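Local coordinates for protein putative NADPH:quinone reductase (Bacillus thuringiensis, PDB 3GMS) that probably reduces quinones with NADPH as hydride donor, as a putative quinone oxidoreductase of the zinc-binding-dehydrogenase-like family, at residues 30-35 / 77-82; 89-94 / 109-114; 138-143 / 238-243; 146-151 / 216-221. All coordinates share one frame; numbering follows the deposited sequence.

Overall arrangement
The chain starts in the GroES-like domain. Contact 1 closes a loop there by joining the start of strand 34-43 to the end of strand 71-77. Contact 2 follows in series and closes a shorter loop between strands 89-92 and 110-112. The two touch where V35 CB packs on V110 CG2, and they share one mixed sheet. The chain then enters the Rossmann-type, probably nucleotide-binding part. Contact 3 opens at the end of helix 127-139 and closes on strand 237-241. Contact 4 is nested inside that loop and pairs strands 147-150 and 214-219. Strand 237-241 neighbours 214-219, and the two contacts touch. Contacts 1 and 4 lie about 42 Å apart, centre to centre.

Contact 1: residues 30-35 / 77-82; sequences LKDNEV and VGAFVS
V35 and V77 face each other as an antiparallel non-hydrogen-bonded pair in the sheet of the GroES-like domain. Beyond this pair two type I beta turns, K31 to E34 and G78 to V81, lean on each other. The tight part runs along the backbone of G78. Its N donates to E34 O at 2.8 Å. Its CA makes a CA-H...O contact with K31 O at 3.3 Å. V81 packs against the first turn. Its chi1 (-177°) puts CG1 anti to the backbone N, where it meets V35 CG2. These two side chains cross at about a right angle. V81 CG2 lies 3.7 Å from E34 O, with N33 C equally near. V77 lies side by side with V35, with CG1 of V77 4.1 Å from CG2 of V35. L85 and V74 also touch V35. On another side L30 CD1 rests on V77 C at 3.6 Å.

The solvent side is looser and carries D32, A79 and F80, all exposed. D32 CB sits over one face of the F80 ring, offset toward the rim. The carboxylate is stacked on the ring, with the two planes 23° apart. A water links the turns: it accepts from A79 N, donates to L30 O and reaches D32 OD1 weakly. A second direct bond between the turns runs from F80 N to D32 O at 2.8 Å, with an N-H...O angle of 158°.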
loop_
_atom_site.group_PDB
_atom_site.type_symbol
_atom_site.label_atom_id
_atom_site.label_comp_id
_atom_site.label_asym_id
_atom_site.label_seq_id
_atom_site.Cartn_x
_atom_site.Cartn_y
_atom_site.Cartn_z
ATOM N N LEU A 30 14.108 -25.750 5.519
ATOM C CA LEU A 30 12.746 -25.225 5.665
ATOM C C LEU A 30 12.023 -25.825 6.870
ATOM O O LEU A 30 12.182 -27.008 7.151
ATOM C CB LEU A 30 11.933 -25.526 4.406
ATOM C CG LEU A 30 12.456 -25.025 3.061
ATOM C CD1 LEU A 30 11.413 -25.270 1.989
ATOM C CD2 LEU A 30 12.793 -23.549 3.123
ATOM N N LYS A 31 11.227 -25.010 7.568
ATOM C CA LYS A 31 10.409 -25.489 8.683
ATOM C C LYS A 31 9.139 -26.119 8.135
ATOM O O LYS A 31 8.807 -25.929 6.961
ATOM C CB LYS A 31 10.087 -24.348 9.671
ATOM C CG LYS A 31 11.309 -23.706 10.328
ATOM C CD LYS A 31 10.966 -22.269 10.772
ATOM C CE LYS A 31 12.127 -21.291 10.511
ATOM N NZ LYS A 31 12.933 -21.026 11.733
ATOM N N ASP A 32 8.424 -26.862 8.986
ATOM C CA ASP A 32 7.284 -27.671 8.536
ATOM C C ASP A 32 6.202 -26.985 7.696
ATOM O O ASP A 32 5.673 -27.610 6.768
ATOM C CB ASP A 32 6.610 -28.388 9.720
ATOM C CG ASP A 32 7.518 -29.400 10.396
ATOM O OD1 ASP A 32 8.297 -30.070 9.676
ATOM O OD2 ASP A 32 7.423 -29.531 11.646
ATOM N N ASN A 33 5.834 -25.744 8.030
ATOM C CA ASN A 33 4.740 -25.078 7.302
ATOM C C ASN A 33 5.225 -23.944 6.377
ATOM O O ASN A 33 4.418 -23.122 5.942
ATOM C CB ASN A 33 3.634 -24.565 8.256
ATOM C CG ASN A 33 2.232 -24.480 7.575
ATOM O OD1 ASN A 33 1.839 -25.361 6.784
ATOM N ND2 ASN A 33 1.477 -23.413 7.887
ATOM N N GLU A 34 6.517 -23.942 6.050
ATOM C CA GLU A 34 7.122 -22.846 5.256
ATOM C C GLU A 34 7.088 -23.082 3.749
ATOM O O GLU A 34 7.125 -24.225 3.274
ATOM C CB GLU A 34 8.579 -22.623 5.640
ATOM C CG GLU A 34 8.823 -22.001 6.992
ATOM C CD GLU A 34 10.275 -21.569 7.183
ATOM O OE1 GLU A 34 11.218 -22.350 6.878
ATOM O OE2 GLU A 34 10.464 -20.434 7.651
ATOM N N VAL A 35 7.035 -21.979 3.001
ATOM C CA VAL A 35 7.080 -22.029 1.541
ATOM C C VAL A 35 8.311 -21.192 1.155
ATOM O O VAL A 35 8.529 -20.151 1.752
ATOM C CB VAL A 35 5.752 -21.487 0.936
ATOM C CG1 VAL A 35 5.830 -21.390 -0.584
ATOM C CG2 VAL A 35 4.584 -22.423 1.362
ATOM N N VAL A 77 8.953 -26.482 -0.441
ATOM C CA VAL A 77 8.011 -26.315 0.662
ATOM C C VAL A 77 8.442 -27.230 1.811
ATOM O O VAL A 77 9.146 -28.229 1.590
ATOM C CB VAL A 77 6.537 -26.608 0.247
ATOM C CG1 VAL A 77 6.043 -25.619 -0.841
ATOM C CG2 VAL A 77 6.344 -28.078 -0.218
ATOM N N GLY A 78 8.040 -26.881 3.025
ATOM C CA GLY A 78 8.325 -27.686 4.208
ATOM C C GLY A 78 7.433 -28.916 4.324
ATOM O O GLY A 78 6.477 -29.089 3.566
ATOM N N ALA A 79 7.754 -29.762 5.298
ATOM C CA ALA A 79 7.153 -31.113 5.408
ATOM C C ALA A 79 5.627 -31.192 5.360
ATOM O O ALA A 79 5.076 -32.156 4.826
ATOM C CB ALA A 79 7.703 -31.855 6.658
ATOM N N PHE A 80 4.941 -30.198 5.915
ATOM C CA PHE A 80 3.480 -30.268 6.048
ATOM C C PHE A 80 2.723 -29.609 4.904
ATOM O O PHE A 80 1.493 -29.544 4.937
ATOM C CB PHE A 80 3.009 -29.615 7.359
ATOM C CG PHE A 80 3.458 -30.325 8.608
ATOM C CD1 PHE A 80 4.031 -31.599 8.556
ATOM C CD2 PHE A 80 3.264 -29.725 9.859
ATOM C CE1 PHE A 80 4.431 -32.255 9.733
ATOM C CE2 PHE A 80 3.661 -30.373 11.039
ATOM C CZ PHE A 80 4.241 -31.638 10.976
ATOM N N VAL A 81 3.451 -29.108 3.909
ATOM C CA VAL A 81 2.855 -28.340 2.822
ATOM C C VAL A 81 2.745 -29.206 1.575
ATOM O O VAL A 81 3.636 -30.022 1.293
ATOM C CB VAL A 81 3.720 -27.083 2.463
ATOM C CG1 VAL A 81 3.036 -26.254 1.381
ATOM C CG2 VAL A 81 4.002 -26.244 3.700
ATOM N N SER A 82 1.665 -29.004 0.826
ATOM C CA SER A 82 1.453 -29.694 -0.443
ATOM C C SER A 82 2.549 -29.358 -1.459
ATOM O O SER A 82 2.820 -28.173 -1.731
ATOM C CB SER A 82 0.086 -29.343 -1.007
ATOM O OG SER A 82 -0.083 -29.967 -2.261
HETATM O O HOH W 1 10.112 -29.241 6.828
#

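Contact 2: residues 89-94 / 109-114; sequences RVLPLR and FVVPIP
The guanidinium of R94 lies flat on one face of the F109 ring in a cation-pi stack, with planes 17° apart and centres 3.9 Å apart. R94 CZ comes 3.5 Å from F109 CE1. The chain of R94 bends at chi3 (55°), which brings NE over the ring centre. R94 CD adds a CH-pi contact to the same ring. W280 is a further cation-pi partner of R94. At the far end I113 CG2 lies over one face of the R89 guanidinium, 3.8 Å from NH1. R89 NH2 forms a salt bridge with D119 and a hydrogen bond to I117 O. A water accepts from R89 NH1 and donates to I113 O.

Between these ends the backbones pair. L91 N donates to V111 O at 2.8 Å, and V111 N returns a bond to L91 O. I113 N donates to R89 O at 3.0 Å. V90 CB packs on V110 CG1 at 3.5 Å. The opposite face of the pair carries L91, whose CG touches I113 CD1 at 3.8 Å. W280 and F284 of helix 277-292 pack on L93. Just short of the R94-F109 stack, strands 89-92 and 110-112 form an antiparallel pair in the mixed sheet of the GroES-like domain.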
loop_
_atom_site.group_PDB
_atom_site.type_symbol
_atom_site.label_atom_id
_atom_site.label_comp_id
_atom_site.label_asym_id
_atom_site.label_seq_id
_atom_site.Cartn_x
_atom_site.Cartn_y
_atom_site.Cartn_z
ATOM N N ARG A 89 3.366 -19.527 -9.304
ATOM C CA ARG A 89 3.638 -18.102 -9.051
ATOM C C ARG A 89 2.734 -17.625 -7.911
ATOM O O ARG A 89 1.524 -17.828 -7.944
ATOM C CB ARG A 89 3.369 -17.236 -10.306
ATOM C CG ARG A 89 4.616 -16.482 -10.809
ATOM C CD ARG A 89 4.394 -15.452 -11.958
ATOM N NE ARG A 89 3.129 -15.691 -12.600
ATOM C CZ ARG A 89 2.279 -14.734 -12.931
ATOM N NH1 ARG A 89 1.113 -15.069 -13.433
ATOM N NH2 ARG A 89 2.580 -13.455 -12.723
ATOM N N VAL A 90 3.343 -16.968 -6.926
ATOM C CA VAL A 90 2.680 -16.617 -5.677
ATOM C C VAL A 90 3.188 -15.284 -5.132
ATOM O O VAL A 90 4.312 -14.875 -5.453
ATOM C CB VAL A 90 2.938 -17.686 -4.552
ATOM C CG1 VAL A 90 2.494 -19.096 -5.022
ATOM C CG2 VAL A 90 4.351 -17.703 -4.074
ATOM N N LEU A 91 2.378 -14.653 -4.283
ATOM C CA LEU A 91 2.912 -13.576 -3.420
ATOM C C LEU A 91 3.287 -14.171 -2.060
ATOM O O LEU A 91 2.400 -14.650 -1.338
ATOM C CB LEU A 91 1.878 -12.454 -3.219
ATOM C CG LEU A 91 1.106 -12.001 -4.459
ATOM C CD1 LEU A 91 0.061 -10.923 -4.047
ATOM C CD2 LEU A 91 2.023 -11.509 -5.608
ATOM N N PRO A 92 4.578 -14.169 -1.716
ATOM C CA PRO A 92 4.900 -14.749 -0.390
ATOM C C PRO A 92 4.857 -13.691 0.743
ATOM O O PRO A 92 5.886 -13.094 1.091
ATOM C CB PRO A 92 6.291 -15.285 -0.608
ATOM C CG PRO A 92 6.932 -14.348 -1.626
ATOM C CD PRO A 92 5.804 -13.860 -2.508
ATOM N N LEU A 93 3.673 -13.435 1.272
ATOM C CA LEU A 93 3.459 -12.244 2.118
ATOM C C LEU A 93 3.514 -12.615 3.593
ATOM O O LEU A 93 3.448 -13.793 3.928
ATOM C CB LEU A 93 2.136 -11.570 1.743
ATOM C CG LEU A 93 1.927 -11.268 0.257
ATOM C CD1 LEU A 93 0.541 -10.674 -0.040
ATOM C CD2 LEU A 93 3.030 -10.293 -0.257
ATOM N N ARG A 94 3.678 -11.608 4.452
ATOM C CA ARG A 94 3.630 -11.751 5.930
ATOM C C ARG A 94 4.662 -12.725 6.453
ATOM O O ARG A 94 4.408 -13.462 7.436
ATOM C CB ARG A 94 2.207 -12.158 6.378
ATOM C CG ARG A 94 1.146 -11.183 5.928
ATOM C CD ARG A 94 -0.304 -11.577 6.266
ATOM N NE ARG A 94 -0.516 -11.831 7.701
ATOM C CZ ARG A 94 -1.701 -12.164 8.203
ATOM N NH1 ARG A 94 -2.766 -12.206 7.399
ATOM N NH2 ARG A 94 -1.822 -12.444 9.498
ATOM N N PHE A 109 -0.165 -17.774 4.219
ATOM C CA PHE A 109 -0.177 -16.407 3.696
ATOM C C PHE A 109 0.387 -16.327 2.291
ATOM O O PHE A 109 0.690 -15.239 1.797
ATOM C CB PHE A 109 0.627 -15.491 4.626
ATOM C CG PHE A 109 0.188 -15.582 6.057
ATOM C CD1 PHE A 109 -1.174 -15.494 6.382
ATOM C CD2 PHE A 109 1.125 -15.788 7.071
ATOM C CE1 PHE A 109 -1.610 -15.605 7.726
ATOM C CE2 PHE A 109 0.690 -15.904 8.408
ATOM C CZ PHE A 109 -0.674 -15.807 8.715
ATOM N N VAL A 110 0.584 -17.484 1.665
ATOM C CA VAL A 110 0.981 -17.538 0.270
ATOM C C VAL A 110 -0.236 -17.279 -0.637
ATOM O O VAL A 110 -1.235 -17.996 -0.583
ATOM C CB VAL A 110 1.650 -18.912 -0.037
ATOM C CG1 VAL A 110 1.854 -19.062 -1.496
ATOM C CG2 VAL A 110 3.001 -19.037 0.702
ATOM N N VAL A 111 -0.178 -16.240 -1.460
ATOM C CA VAL A 111 -1.283 -15.915 -2.359
ATOM C C VAL A 111 -1.018 -16.394 -3.786
ATOM O O VAL A 111 -0.142 -15.860 -4.472
ATOM C CB VAL A 111 -1.540 -14.359 -2.405
ATOM C CG1 VAL A 111 -2.693 -14.029 -3.308
ATOM C CG2 VAL A 111 -1.749 -13.780 -0.974
ATOM N N PRO A 112 -1.800 -17.384 -4.264
ATOM C CA PRO A 112 -1.643 -17.870 -5.641
ATOM C C PRO A 112 -1.992 -16.790 -6.641
ATOM O O PRO A 112 -2.967 -16.089 -6.442
ATOM C CB PRO A 112 -2.703 -18.993 -5.734
ATOM C CG PRO A 112 -2.922 -19.432 -4.313
ATOM C CD PRO A 112 -2.852 -18.124 -3.525
ATOM N N ILE A 113 -1.203 -16.670 -7.716
ATOM C CA ILE A 113 -1.470 -15.705 -8.778
ATOM C C ILE A 113 -1.780 -16.460 -10.093
ATOM O O ILE A 113 -1.035 -17.348 -10.467
ATOM C CB ILE A 113 -0.262 -14.784 -9.007
ATOM C CG1 ILE A 113 -0.019 -13.965 -7.726
ATOM C CG2 ILE A 113 -0.519 -13.870 -10.214
ATOM C CD1 ILE A 113 -1.093 -12.884 -7.416
ATOM N N PRO A 114 -2.886 -16.120 -10.755
ATOM C CA PRO A 114 -3.273 -16.832 -12.000
ATOM C C PRO A 114 -2.414 -16.398 -13.185
ATOM O O PRO A 114 -1.832 -15.317 -13.160
ATOM C CB PRO A 114 -4.737 -16.410 -12.194
ATOM C CG PRO A 114 -4.827 -15.067 -11.591
ATOM C CD PRO A 114 -3.867 -15.078 -10.398
HETATM O O HOH W 2 0.488 -17.830 -12.700
HETATM O O HOH W 3 -0.229 -19.689 -9.203
#

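Contact 3: residues 138-143 / 238-243; sequences ETLNLQ and HFLTIG
L140 and H238 make the central touch where the C-terminal end of helix 127-139 packs on strand 237-241. This is helix-on-sheet packing of the parallel, Rossmann-type sheet. Three kinds of interaction can be told apart.

The first is CH-pi. L140 CD2 sits over one face of the H238 imidazole, offset toward the rim. It is 3.9 Å from the ring centroid and 25° off the ring normal. H238 CG is anti to the backbone N (chi1 -162°), which places the start of the ring 3.7 Å from L140 CD2. L140 and H238 cross obliquely.

The second is apolar packing. L140 CD2 also reaches L240 CB at 4.2 Å. T139 CG2 meets L240 CD1 at 3.8 Å, and these two side chains cross at about a right angle. T135, one turn earlier in the helix, touches L240 as well. F266 touches both T139 and L240, and I218 of the neighbouring strand touches L140.

The third is a close van der Waals approach. The carbonyl oxygen of T139 comes obliquely to the imidazole and lies 3.4 Å from H238 CE1. No hydrogen bond joins the two segments.

The contact therefore joins the last turn of the helix and the residue after it to the strand by aliphatic carbons and one face of the imidazole. The polar side of H238 turns to the next strand. Its NE2 is hydrogen-bonded to N264 OD1, which is consistent with a proton on NE2. That bond helps to set the turn of the ring, so an essentially apolar contact leaves NE2 satisfied.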
loop_
_atom_site.group_PDB
_atom_site.type_symbol
_atom_site.label_atom_id
_atom_site.label_comp_id
_atom_site.label_asym_id
_atom_site.label_seq_id
_atom_site.Cartn_x
_atom_site.Cartn_y
_atom_site.Cartn_z
ATOM N N GLU A 138 -14.849 -2.162 4.864
ATOM C CA GLU A 138 -14.931 -2.630 6.240
ATOM C C GLU A 138 -14.803 -1.517 7.232
ATOM O O GLU A 138 -15.715 -1.319 8.054
ATOM C CB GLU A 138 -13.917 -3.755 6.494
ATOM C CG GLU A 138 -14.230 -4.992 5.694
ATOM C CD GLU A 138 -13.464 -6.227 6.160
ATOM O OE1 GLU A 138 -12.906 -6.235 7.292
ATOM O OE2 GLU A 138 -13.431 -7.195 5.373
ATOM N N THR A 139 -13.702 -0.770 7.175
ATOM C CA THR A 139 -13.400 0.191 8.218
ATOM C C THR A 139 -14.375 1.372 8.139
ATOM O O THR A 139 -14.926 1.819 9.153
ATOM C CB THR A 139 -11.957 0.722 8.094
ATOM O OG1 THR A 139 -11.067 -0.351 7.668
ATOM C CG2 THR A 139 -11.525 1.327 9.434
ATOM N N LEU A 140 -14.615 1.845 6.928
ATOM C CA LEU A 140 -15.617 2.893 6.719
ATOM C C LEU A 140 -16.972 2.314 6.317
ATOM O O LEU A 140 -17.997 2.972 6.508
ATOM C CB LEU A 140 -15.158 3.908 5.674
ATOM C CG LEU A 140 -13.874 4.696 5.921
ATOM C CD1 LEU A 140 -13.519 5.455 4.634
ATOM C CD2 LEU A 140 -13.972 5.670 7.108
ATOM N N ASN A 141 -16.968 1.104 5.768
ATOM C CA ASN A 141 -18.159 0.458 5.233
ATOM C C ASN A 141 -19.042 1.445 4.454
ATOM O O ASN A 141 -20.202 1.706 4.837
ATOM C CB ASN A 141 -18.968 -0.193 6.353
ATOM C CG ASN A 141 -20.094 -1.035 5.827
ATOM O OD1 ASN A 141 -20.101 -1.432 4.655
ATOM N ND2 ASN A 141 -21.068 -1.314 6.688
ATOM N N LEU A 142 -18.472 1.988 3.383
ATOM C CA LEU A 142 -19.138 3.039 2.604
ATOM C C LEU A 142 -20.389 2.496 1.943
ATOM O O LEU A 142 -20.421 1.382 1.414
ATOM C CB LEU A 142 -18.209 3.638 1.552
ATOM C CG LEU A 142 -16.959 4.382 2.073
ATOM C CD1 LEU A 142 -15.974 4.542 0.890
ATOM C CD2 LEU A 142 -17.306 5.715 2.759
ATOM N N GLN A 143 -21.407 3.341 1.936
ATOM C CA GLN A 143 -22.701 3.000 1.366
ATOM C C GLN A 143 -22.861 3.676 0.028
ATOM O O GLN A 143 -22.162 4.640 -0.279
ATOM C CB GLN A 143 -23.834 3.447 2.321
ATOM C CG GLN A 143 -23.870 2.684 3.658
ATOM C CD GLN A 143 -23.860 1.165 3.485
ATOM O OE1 GLN A 143 -24.766 0.580 2.883
ATOM N NE2 GLN A 143 -22.830 0.518 4.017
ATOM N N HIS A 238 -16.926 10.007 9.471
ATOM C CA HIS A 238 -15.873 9.115 9.933
ATOM C C HIS A 238 -14.549 9.544 9.296
ATOM O O HIS A 238 -14.414 9.535 8.053
ATOM C CB HIS A 238 -16.244 7.685 9.565
ATOM C CG HIS A 238 -15.487 6.635 10.346
ATOM N ND1 HIS A 238 -15.801 5.291 10.296
ATOM C CD2 HIS A 238 -14.423 6.739 11.183
ATOM C CE1 HIS A 238 -14.973 4.615 11.078
ATOM N NE2 HIS A 238 -14.126 5.473 11.626
ATOM N N PHE A 239 -13.582 9.893 10.150
ATOM C CA PHE A 239 -12.249 10.345 9.729
ATOM C C PHE A 239 -11.279 9.201 10.010
ATOM O O PHE A 239 -11.271 8.635 11.124
ATOM C CB PHE A 239 -11.843 11.562 10.526
ATOM C CG PHE A 239 -10.455 12.075 10.233
ATOM C CD1 PHE A 239 -10.202 12.805 9.075
ATOM C CD2 PHE A 239 -9.415 11.868 11.132
ATOM C CE1 PHE A 239 -8.934 13.321 8.823
ATOM C CE2 PHE A 239 -8.135 12.386 10.900
ATOM C CZ PHE A 239 -7.885 13.103 9.716
ATOM N N LEU A 240 -10.516 8.834 8.992
ATOM C CA LEU A 240 -9.563 7.719 9.137
ATOM C C LEU A 240 -8.158 8.138 8.680
ATOM O O LEU A 240 -8.010 8.696 7.590
ATOM C CB LEU A 240 -10.073 6.527 8.334
ATOM C CG LEU A 240 -9.345 5.186 8.450
ATOM C CD1 LEU A 240 -9.613 4.573 9.852
ATOM C CD2 LEU A 240 -9.851 4.267 7.356
ATOM N N THR A 241 -7.118 7.902 9.481
ATOM C CA THR A 241 -5.790 8.212 8.978
ATOM C C THR A 241 -5.131 6.924 8.485
ATOM O O THR A 241 -5.341 5.837 9.073
ATOM C CB THR A 241 -4.872 8.927 9.972
ATOM O OG1 THR A 241 -4.599 8.063 11.072
ATOM C CG2 THR A 241 -5.505 10.184 10.508
ATOM N N ILE A 242 -4.386 7.034 7.389
ATOM C CA ILE A 242 -3.640 5.854 6.877
ATOM C C ILE A 242 -2.152 6.120 6.741
ATOM O O ILE A 242 -1.363 5.189 6.459
ATOM C CB ILE A 242 -4.192 5.329 5.526
ATOM C CG1 ILE A 242 -4.175 6.405 4.435
ATOM C CG2 ILE A 242 -5.550 4.633 5.706
ATOM C CD1 ILE A 242 -4.406 5.824 3.000
ATOM N N GLY A 243 -1.765 7.375 6.940
ATOM C CA GLY A 243 -0.371 7.793 6.776
ATOM C C GLY A 243 -0.110 9.119 7.469
ATOM O O GLY A 243 -1.048 9.782 7.924
#

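Contact 4: residues 146-151 / 216-221; sequences DVLLVN and AAIDSI
N151 has CG between its backbone N and carbonyl carbon (chi1 67°), and D219 has CG anti to its backbone N (chi1 175°). These torsions place the two CG atoms so that amide and carboxylate can meet. N151 ND2 donates to D219 OD1 at 2.8 Å, nearly straight. It meets the anti side of that oxygen, 28° out of the carboxylate plane. N151 OD1 accepts from S220 N at 2.9 Å, on a lone pair. The amide is thus gripped at both ends. I221 N reaches D219 OD1 from the opposite face of the carboxylate and closes an Asx turn. G222 N bonds to the same oxygen.

Behind this corner the strands run parallel. L149 N donates to A216 O at 2.9 Å, and L149 O accepts from I218 N at 2.7 Å. A216 N to V147 O and N151 N to I218 O continue the ladder. L148 CD1 packs on A216 CB at 3.8 Å. On the other face L149 CB lies 3.9 Å from A217 CB, near L229 of helix 223-231. Strands 147-150 and 214-219 are the central neighbours of a Rossmann sheet of order 3-2-1-4-5-6. N151 and D219 stand at the C-terminal ends of these two strands, where such folds typically bind the dinucleotide.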
loop_
_atom_site.group_PDB
_atom_site.type_symbol
_atom_site.label_atom_id
_atom_site.label_comp_id
_atom_site.label_asym_id
_atom_site.label_seq_id
_atom_site.Cartn_x
_atom_site.Cartn_y
_atom_site.Cartn_z
ATOM N N ASP A 146 -22.307 7.576 -0.724
ATOM C CA ASP A 146 -21.550 8.302 0.282
ATOM C C ASP A 146 -20.500 9.154 -0.403
ATOM O O ASP A 146 -20.015 8.817 -1.499
ATOM C CB ASP A 146 -20.841 7.381 1.308
ATOM C CG ASP A 146 -21.785 6.820 2.380
ATOM O OD1 ASP A 146 -22.897 7.372 2.587
ATOM O OD2 ASP A 146 -21.401 5.815 3.025
ATOM N N VAL A 147 -20.141 10.236 0.268
ATOM C CA VAL A 147 -19.099 11.133 -0.191
ATOM C C VAL A 147 -17.807 10.919 0.614
ATOM O O VAL A 147 -17.769 11.161 1.835
ATOM C CB VAL A 147 -19.552 12.542 -0.070
ATOM C CG1 VAL A 147 -18.520 13.465 -0.627
ATOM C CG2 VAL A 147 -20.880 12.688 -0.792
ATOM N N LEU A 148 -16.765 10.441 -0.086
ATOM C CA LEU A 148 -15.452 10.145 0.522
ATOM C C LEU A 148 -14.440 11.208 0.092
ATOM O O LEU A 148 -14.367 11.523 -1.116
ATOM C CB LEU A 148 -14.966 8.754 0.064
ATOM C CG LEU A 148 -13.566 8.387 0.565
ATOM C CD1 LEU A 148 -13.639 8.204 2.067
ATOM C CD2 LEU A 148 -13.057 7.106 -0.122
ATOM N N LEU A 149 -13.713 11.775 1.051
ATOM C CA LEU A 149 -12.548 12.641 0.784
ATOM C C LEU A 149 -11.269 11.811 0.947
ATOM O O LEU A 149 -11.128 11.071 1.941
ATOM C CB LEU A 149 -12.471 13.771 1.790
ATOM C CG LEU A 149 -13.757 14.620 1.986
ATOM C CD1 LEU A 149 -13.523 15.729 2.988
ATOM C CD2 LEU A 149 -14.224 15.214 0.634
ATOM N N VAL A 150 -10.336 11.962 0.004
ATOM C CA VAL A 150 -9.013 11.312 0.112
ATOM C C VAL A 150 -7.951 12.343 -0.257
ATOM O O VAL A 150 -7.938 12.839 -1.396
ATOM C CB VAL A 150 -8.904 10.105 -0.826
ATOM C CG1 VAL A 150 -7.479 9.453 -0.688
ATOM C CG2 VAL A 150 -9.995 9.048 -0.499
ATOM N N ASN A 151 -7.081 12.680 0.678
ATOM C CA ASN A 151 -5.970 13.557 0.338
ATOM C C ASN A 151 -4.718 12.804 -0.131
ATOM O O ASN A 151 -4.682 11.558 -0.133
ATOM C CB ASN A 151 -5.683 14.587 1.455
ATOM C CG ASN A 151 -5.150 13.952 2.753
ATOM O OD1 ASN A 151 -4.762 12.819 2.755
ATOM N ND2 ASN A 151 -5.134 14.711 3.842
ATOM N N ALA A 216 -17.125 10.662 4.851
ATOM C CA ALA A 216 -15.913 10.031 5.365
ATOM C C ALA A 216 -14.677 10.681 4.749
ATOM O O ALA A 216 -14.760 11.323 3.674
ATOM C CB ALA A 216 -15.934 8.538 5.080
ATOM N N ALA A 217 -13.541 10.554 5.425
ATOM C CA ALA A 217 -12.293 11.106 4.915
ATOM C C ALA A 217 -11.127 10.189 5.250
ATOM O O ALA A 217 -11.118 9.557 6.324
ATOM C CB ALA A 217 -12.027 12.480 5.458
ATOM N N ILE A 218 -10.189 10.098 4.310
ATOM C CA ILE A 218 -8.967 9.297 4.507
ATOM C C ILE A 218 -7.792 10.236 4.369
ATOM O O ILE A 218 -7.565 10.803 3.289
ATOM C CB ILE A 218 -8.914 8.082 3.533
ATOM C CG1 ILE A 218 -10.126 7.178 3.818
ATOM C CG2 ILE A 218 -7.563 7.314 3.711
ATOM C CD1 ILE A 218 -10.186 5.867 3.031
ATOM N N ASP A 219 -7.084 10.405 5.486
ATOM C CA ASP A 219 -5.920 11.289 5.587
ATOM C C ASP A 219 -4.598 10.503 5.547
ATOM O O ASP A 219 -4.390 9.572 6.346
ATOM C CB ASP A 219 -6.054 12.098 6.871
ATOM C CG ASP A 219 -4.836 12.978 7.180
ATOM O OD1 ASP A 219 -4.216 13.550 6.266
ATOM O OD2 ASP A 219 -4.540 13.131 8.382
ATOM N N SER A 220 -3.743 10.899 4.609
ATOM C CA SER A 220 -2.391 10.362 4.457
ATOM C C SER A 220 -1.330 11.345 4.949
ATOM O O SER A 220 -0.161 10.988 5.050
ATOM C CB SER A 220 -2.107 10.041 2.976
ATOM O OG SER A 220 -2.946 8.996 2.545
ATOM N N ILE A 221 -1.737 12.581 5.252
ATOM C CA ILE A 221 -0.781 13.669 5.479
ATOM C C ILE A 221 -0.634 14.095 6.926
ATOM O O ILE A 221 0.486 14.285 7.408
ATOM C CB ILE A 221 -1.191 14.940 4.650
ATOM C CG1 ILE A 221 -1.313 14.592 3.155
ATOM C CG2 ILE A 221 -0.176 16.092 4.862
ATOM C CD1 ILE A 221 -1.784 15.796 2.265
HETATM O O HOH W 4 -5.328 9.900 1.871
#